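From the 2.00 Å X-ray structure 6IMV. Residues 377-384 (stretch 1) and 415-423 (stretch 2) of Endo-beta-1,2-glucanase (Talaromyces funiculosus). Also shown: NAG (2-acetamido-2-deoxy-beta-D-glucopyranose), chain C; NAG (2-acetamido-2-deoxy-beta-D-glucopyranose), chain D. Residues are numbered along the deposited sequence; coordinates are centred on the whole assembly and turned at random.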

ATOM      1  N   GLU A 377      19.582  -1.106  -5.468  1.00 14.37           N
ATOM      2  CA  GLU A 377      20.113  -1.958  -4.420  1.00 14.43           C
ATOM      3  C   GLU A 377      19.221  -3.201  -4.331  1.00 14.85           C
ATOM      4  O   GLU A 377      18.012  -3.077  -4.056  1.00 14.08           O
ATOM      5  CB  GLU A 377      20.162  -1.211  -3.083  1.00 14.65           C
ATOM      6  CG  GLU A 377      20.795  -2.042  -1.977  1.00 14.87           C
ATOM      7  CD  GLU A 377      20.954  -1.374  -0.624  1.00 14.98           C
ATOM      8  OE1 GLU A 377      20.943  -0.138  -0.578  1.00 14.27           O
ATOM      9  OE2 GLU A 377      21.080  -2.110   0.390  1.00 15.06           O
ATOM     10  N   LEU A 378      19.828  -4.377  -4.545  1.00 14.77           N
ATOM     11  CA  LEU A 378      19.128  -5.655  -4.651  1.00 14.79           C
ATOM     12  C   LEU A 378      19.661  -6.673  -3.632  1.00 14.56           C
ATOM     13  O   LEU A 378      19.582  -7.882  -3.856  1.00 14.73           O
ATOM     14  CB  LEU A 378      19.319  -6.175  -6.079  1.00 15.38           C
ATOM     15  CG  LEU A 378      18.804  -5.263  -7.188  1.00 15.46           C
ATOM     16  CD1 LEU A 378      19.077  -5.879  -8.555  1.00 16.07           C
ATOM     17  CD2 LEU A 378      17.321  -4.980  -6.999  1.00 15.40           C
ATOM     18  N   ASP A 379      20.170  -6.204  -2.492  1.00 14.76           N
ATOM     19  CA  ASP A 379      20.698  -7.130  -1.488  1.00 14.96           C
ATOM     20  C   ASP A 379      19.623  -7.492  -0.447  1.00 13.65           C
ATOM     21  O   ASP A 379      19.828  -8.424   0.314  1.00 13.02           O
ATOM     22  CB  ASP A 379      21.980  -6.593  -0.846  1.00 16.02           C
ATOM     23  CG  ASP A 379      21.832  -5.251  -0.159  1.00 17.34           C
ATOM     24  OD1 ASP A 379      20.811  -4.584  -0.349  1.00 17.71           O
ATOM     25  OD2 ASP A 379      22.747  -4.896   0.572  1.00 21.53           O
ATOM     26  N   VAL A 380      18.489  -6.774  -0.437  1.00 13.04           N
ATOM     27  CA  VAL A 380      17.431  -6.956   0.564  1.00 12.39           C
ATOM     28  C   VAL A 380      16.092  -7.240  -0.134  1.00 12.04           C
ATOM     29  O   VAL A 380      15.671  -6.490  -1.027  1.00 11.38           O
ATOM     30  CB  VAL A 380      17.342  -5.720   1.482  1.00 12.65           C
ATOM     31  CG1 VAL A 380      16.119  -5.763   2.400  1.00 12.87           C
ATOM     32  CG2 VAL A 380      18.630  -5.540   2.282  1.00 12.62           C
ATOM     33  N   ILE A 381      15.409  -8.292   0.347  1.00 11.62           N
ATOM     34  CA  ILE A 381      14.118  -8.771  -0.153  1.00 11.39           C
ATOM     35  C   ILE A 381      13.077  -8.642   0.970  1.00 11.22           C
ATOM     36  O   ILE A 381      13.424  -8.579   2.160  1.00 11.19           O
ATOM     37  CB  ILE A 381      14.218 -10.225  -0.658  1.00 11.50           C
ATOM     38  CG1 ILE A 381      14.841 -11.154   0.390  1.00 11.38           C
ATOM     39  CG2 ILE A 381      14.953 -10.278  -1.991  1.00 11.70           C
ATOM     40  CD1 ILE A 381      14.856 -12.612   0.007  1.00 11.47           C
ATOM     41  N   THR A 382      11.798  -8.619   0.585  1.00 10.96           N
ATOM     42  CA  THR A 382      10.711  -8.403   1.541  1.00 10.56           C
ATOM     43  C   THR A 382       9.476  -9.210   1.151  1.00 10.44           C
ATOM     44  O   THR A 382       9.106  -9.277  -0.020  1.00  9.92           O
ATOM     45  CB  THR A 382      10.375  -6.914   1.684  1.00 10.50           C
ATOM     46  OG1 THR A 382       9.267  -6.770   2.575  1.00 10.51           O
ATOM     47  CG2 THR A 382      10.041  -6.249   0.365  1.00 10.39           C
ATOM     48  N   PRO A 383       8.771  -9.809   2.139  1.00 10.79           N
ATOM     49  CA  PRO A 383       7.524 -10.526   1.867  1.00 10.98           C
ATOM     50  C   PRO A 383       6.445  -9.724   1.117  1.00 10.74           C
ATOM     51  O   PRO A 383       5.712 -10.309   0.327  1.00 10.84           O
ATOM     52  CB  PRO A 383       7.040 -10.912   3.275  1.00 11.08           C
ATOM     53  CG  PRO A 383       8.322 -11.035   4.072  1.00 11.20           C
ATOM     54  CD  PRO A 383       9.171  -9.896   3.554  1.00 10.98           C
ATOM     55  N   TYR A 384       6.348  -8.407   1.343  1.00 10.87           N
ATOM     56  CA  TYR A 384       5.240  -7.627   0.751  1.00 10.87           C
ATOM     57  C   TYR A 384       5.409  -7.476  -0.769  1.00 11.33           C
ATOM     58  O   TYR A 384       4.447  -7.099  -1.456  1.00 11.68           O
ATOM     59  CB  TYR A 384       5.055  -6.292   1.472  1.00 10.99           C
ATOM     60  CG  TYR A 384       5.662  -5.068   0.841  1.00 11.13           C
ATOM     61  CD1 TYR A 384       6.960  -4.681   1.137  1.00 11.15           C
ATOM     62  CD2 TYR A 384       4.918  -4.243   0.017  1.00 11.24           C
ATOM     63  CE1 TYR A 384       7.512  -3.526   0.605  1.00 10.95           C
ATOM     64  CE2 TYR A 384       5.460  -3.088  -0.536  1.00 11.30           C
ATOM     65  CZ  TYR A 384       6.763  -2.724  -0.241  1.00 11.48           C
ATOM     66  OH  TYR A 384       7.300  -1.582  -0.780  1.00 11.80           O
ATOM     67  N   GLY A 415       3.415 -11.460  13.192  1.00 12.11           N
ATOM     68  CA  GLY A 415       3.369 -11.927  11.794  1.00 11.89           C
ATOM     69  C   GLY A 415       4.728 -11.841  11.119  1.00 11.66           C
ATOM     70  O   GLY A 415       5.744 -12.121  11.745  1.00 11.33           O
ATOM     71  N   SER A 416       4.736 -11.455   9.839  1.00 11.72           N
ATOM     72  CA  SER A 416       5.973 -11.394   9.047  1.00 11.46           C
ATOM     73  C   SER A 416       6.859 -10.232   9.517  1.00 11.33           C
ATOM     74  O   SER A 416       6.375  -9.197  10.024  1.00 10.74           O
ATOM     75  CB  SER A 416       5.685 -11.300   7.570  1.00 11.66           C
ATOM     76  OG  SER A 416       5.003 -10.093   7.238  1.00 11.64           O
ATOM     77  N   THR A 417       8.171 -10.431   9.349  1.00 11.19           N
ATOM     78  CA  THR A 417       9.186  -9.425   9.615  1.00 11.48           C
ATOM     79  C   THR A 417       9.392  -8.574   8.350  1.00 11.64           C
ATOM     80  O   THR A 417       9.165  -9.056   7.224  1.00 11.09           O
ATOM     81  CB  THR A 417      10.469 -10.119  10.088  1.00 11.78           C
ATOM     82  OG1 THR A 417      10.146 -10.997  11.168  1.00 12.04           O
ATOM     83  CG2 THR A 417      11.541  -9.156  10.533  1.00 11.76           C
ATOM     84  N   GLU A 418       9.847  -7.329   8.544  1.00 11.52           N
ATOM     85  CA  GLU A 418       9.978  -6.304   7.483  1.00 11.92           C
ATOM     86  C   GLU A 418      10.727  -6.854   6.256  1.00 12.00           C
ATOM     87  O   GLU A 418      10.219  -6.807   5.124  1.00 12.19           O
ATOM     88  CB  GLU A 418      10.679  -5.065   8.051  1.00 12.27           C
ATOM     89  CG  GLU A 418      11.012  -3.990   7.015  1.00 12.27           C
ATOM     90  CD  GLU A 418       9.967  -2.918   6.769  1.00 12.66           C
ATOM     91  OE1 GLU A 418       8.837  -3.061   7.276  1.00 12.98           O
ATOM     92  OE2 GLU A 418      10.282  -1.937   6.053  1.00 12.86           O
ATOM     93  N   SER A 419      11.955  -7.340   6.468  1.00 12.02           N
ATOM     94  CA  SER A 419      12.837  -7.691   5.358  1.00 12.34           C
ATOM     95  C   SER A 419      14.031  -8.511   5.846  1.00 12.52           C
ATOM     96  O   SER A 419      14.352  -8.485   7.023  1.00 11.86           O
ATOM     97  CB  SER A 419      13.312  -6.455   4.634  1.00 12.01           C
ATOM     98  OG  SER A 419      14.255  -5.748   5.414  1.00 11.93           O
ATOM     99  N   THR A 420      14.665  -9.211   4.895  1.00 13.08           N
ATOM    100  CA  THR A 420      15.905  -9.947   5.091  1.00 13.86           C
ATOM    101  C   THR A 420      16.845  -9.668   3.910  1.00 14.50           C
ATOM    102  O   THR A 420      16.404  -9.513   2.774  1.00 13.03           O
ATOM    103  CB  THR A 420      15.654 -11.457   5.216  1.00 13.80           C
ATOM    104  OG1 THR A 420      16.907 -12.111   5.418  1.00 13.55           O
ATOM    105  CG2 THR A 420      14.969 -12.070   4.013  1.00 13.82           C
ATOM    106  N   ARG A 421      18.149  -9.644   4.189  1.00 15.18           N
ATOM    107  CA  ARG A 421      19.130  -9.751   3.134  1.00 16.34           C
ATOM    108  C   ARG A 421      18.892 -11.070   2.390  1.00 16.92           C
ATOM    109  O   ARG A 421      18.565 -12.103   3.016  1.00 16.15           O
ATOM    110  CB  ARG A 421      20.546  -9.688   3.713  1.00 17.72           C
ATOM    111  CG  ARG A 421      20.984  -8.288   4.119  1.00 18.24           C
ATOM    112  CD  ARG A 421      22.432  -8.231   4.571  1.00 19.35           C
ATOM    113  NE  ARG A 421      23.332  -8.641   3.495  1.00 20.56           N
ATOM    114  CZ  ARG A 421      23.838  -7.839   2.559  1.00 20.69           C
ATOM    115  NH1 ARG A 421      23.512  -6.557   2.516  1.00 22.00           N
ATOM    116  NH2 ARG A 421      24.667  -8.333   1.659  1.00 21.39           N
ATOM    117  N   ARG A 422      19.059 -11.055   1.064  1.00 16.53           N
ATOM    118  CA  ARG A 422      18.876 -12.283   0.294  1.00 18.01           C
ATOM    119  C   ARG A 422      19.969 -13.307   0.645  1.00 18.15           C
ATOM    120  O   ARG A 422      19.762 -14.500   0.451  1.00 18.36           O
ATOM    121  CB  ARG A 422      18.783 -12.007  -1.210  1.00 18.43           C
ATOM    122  CG  ARG A 422      20.020 -11.395  -1.846  1.00 19.60           C
ATOM    123  CD  ARG A 422      19.755 -11.137  -3.314  1.00 20.60           C
ATOM    124  NE  ARG A 422      20.833 -10.425  -3.976  1.00 22.08           N
ATOM    125  CZ  ARG A 422      21.946 -10.983  -4.429  1.00 23.01           C
ATOM    126  NH1 ARG A 422      22.161 -12.278  -4.272  1.00 22.85           N
ATOM    127  NH2 ARG A 422      22.842 -10.225  -5.030  1.00 24.70           N
ATOM    128  N   ASP A 423      21.109 -12.854   1.185  1.00 17.99           N
ATOM    129  CA  ASP A 423      22.198 -13.767   1.592  1.00 17.31           C
ATOM    130  C   ASP A 423      22.015 -14.224   3.051  1.00 17.38           C
ATOM    131  O   ASP A 423      22.825 -15.002   3.576  1.00 16.31           O
ATOM    132  CB  ASP A 423      23.574 -13.129   1.361  1.00 17.45           C
ATOM    133  CG  ASP A 423      23.918 -11.963   2.279  1.00 17.03           C
ATOM    134  OD1 ASP A 423      23.208 -11.742   3.276  1.00 16.51           O
ATOM    135  OD2 ASP A 423      24.902 -11.279   1.984  1.00 17.96           O
TER
HETATM  136  C1  NAG C   1      21.809  -1.221   3.662  1.00 20.22           C
HETATM  137  C2  NAG C   1      22.490  -0.001   3.076  1.00 20.86           C
HETATM  138  C3  NAG C   1      23.736  -0.454   2.328  1.00 22.20           C
HETATM  139  C4  NAG C   1      24.673  -1.175   3.274  1.00 23.74           C
HETATM  140  C5  NAG C   1      23.937  -2.282   4.018  1.00 22.89           C
HETATM  141  C6  NAG C   1      24.812  -2.838   5.137  1.00 22.92           C
HETATM  142  C7  NAG C   1      20.807   1.715   2.583  1.00 21.22           C
HETATM  143  C8  NAG C   1      20.044   2.400   1.485  1.00 21.68           C
HETATM  144  N2  NAG C   1      21.601   0.726   2.191  1.00 20.49           N
HETATM  145  O3  NAG C   1      24.389   0.665   1.755  1.00 20.93           O
HETATM  146  O4  NAG C   1      25.718  -1.760   2.482  1.00 29.07           O
HETATM  147  O5  NAG C   1      22.703  -1.827   4.590  1.00 20.65           O
HETATM  148  O6  NAG C   1      24.131  -3.941   5.724  1.00 23.42           O
HETATM  149  O7  NAG C   1      20.700   2.046   3.751  1.00 22.24           O
HETATM  150  C1  NAG D   2      27.009  -1.356   2.979  1.00 33.02           C
HETATM  151  C2  NAG D   2      28.093  -2.294   2.453  1.00 33.71           C
HETATM  152  C3  NAG D   2      29.493  -1.836   2.886  1.00 37.61           C
HETATM  153  C4  NAG D   2      29.707  -0.336   2.721  1.00 39.74           C
HETATM  154  C5  NAG D   2      28.528   0.390   3.386  1.00 39.96           C
HETATM  155  C6  NAG D   2      28.650   1.909   3.430  1.00 41.11           C
HETATM  156  C7  NAG D   2      27.293  -4.623   2.443  1.00 30.37           C
HETATM  157  C8  NAG D   2      27.144  -5.834   3.314  1.00 29.82           C
HETATM  158  N2  NAG D   2      27.864  -3.594   3.045  1.00 31.06           N
HETATM  159  O3  NAG D   2      30.502  -2.526   2.143  1.00 39.74           O
HETATM  160  O4  NAG D   2      30.988  -0.007   3.293  1.00 43.75           O
HETATM  161  O5  NAG D   2      27.333   0.004   2.684  1.00 36.20           O
HETATM  162  O6  NAG D   2      28.313   2.464   2.154  1.00 43.32           O
HETATM  163  O7  NAG D   2      26.907  -4.599   1.285  1.00 32.02           O
HETATM  164  O   HOH W   1      22.006 -10.118   0.701  1.00 11.17           O

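The most unusual feature of this contact is the guanidinium of Arg421, which is held by carboxylates from both stretches and covered by sugar. Its NH1 lies 2.7 Å from OD2 of Asp379, near the guanidinium plane; the pair is a salt bridge, although the N-H...O angle of 122° makes its hydrogen bond weak. Within its own stretch, Arg421 NE donates to Asp423 OD1 at 3.1 Å and NH2 to Asp423 OD2 at 3.0 Å, the latter also a salt bridge. Over one face sits the acetamide methyl of the chain D NAG, with C8 3.8 Å from Arg421 NH1. Arginine suits this site because its several N-H groups can serve two acids while its flat face remains free for a nonpolar group. Nearby, Glu377 has no contact with the second stretch but accepts a hydrogen bond at OE1 from N2 of the chain C NAG (3.0 Å, 162°).

The backbones form a short antiparallel ladder, their end-to-end directions 156° apart. Ile381 and Thr420 make the hydrogen-bonded pair: Ile381 N donates to Thr420 O (2.9 Å, 169°), and Thr420 N returns the bond to Ile381 O (3.1 Å, 161°). Val380 and Arg421 form the adjacent non-hydrogen-bonded pair, and their CA atoms approach to 4.2 Å. Here CA-H...O contacts contribute, with Arg421 CA 3.2 Å from Asp379 O and Val380 CA 3.5 Å from Thr420 O. Beyond this pair, Arg422 N donates to Asp379 O (2.8 Å, 161°), and the same carbonyl accepts from a water at 2.8 Å; that water in turn accepts from Asp423 N at 2.9 Å.

The Arg422 side chain extends the polar contact: NE donates to Leu378 O (2.8 Å, 146°), the carbonyl lying near the guanidinium plane. Though exposed, this arginine has 80 Å² covered by the first stretch, and its CA lies 4.0 Å from Ile381 CD1.

The side chains of Ile381 and Thr420 share one face of the sheet, where Ile381 CG1 packs 3.7 Å from Thr420 CG2. Threonine combines that methyl contact with a hydrogen bond from its own OG1 to Arg421 O at 2.9 Å. Val380 and Arg421 occupy the other face, with Val380 CG2 4.1 Å from Arg421 CG, so the arginine's aliphatic portion meets a buried branched residue.

At the other end, buried Thr382 donates from OG1 to Glu418 O at 2.7 Å. Pro383 then packs its ring against backbone, CD lying 3.6 Å from Glu418 O. Altogether the stretches bury 564 Å², both sides summed.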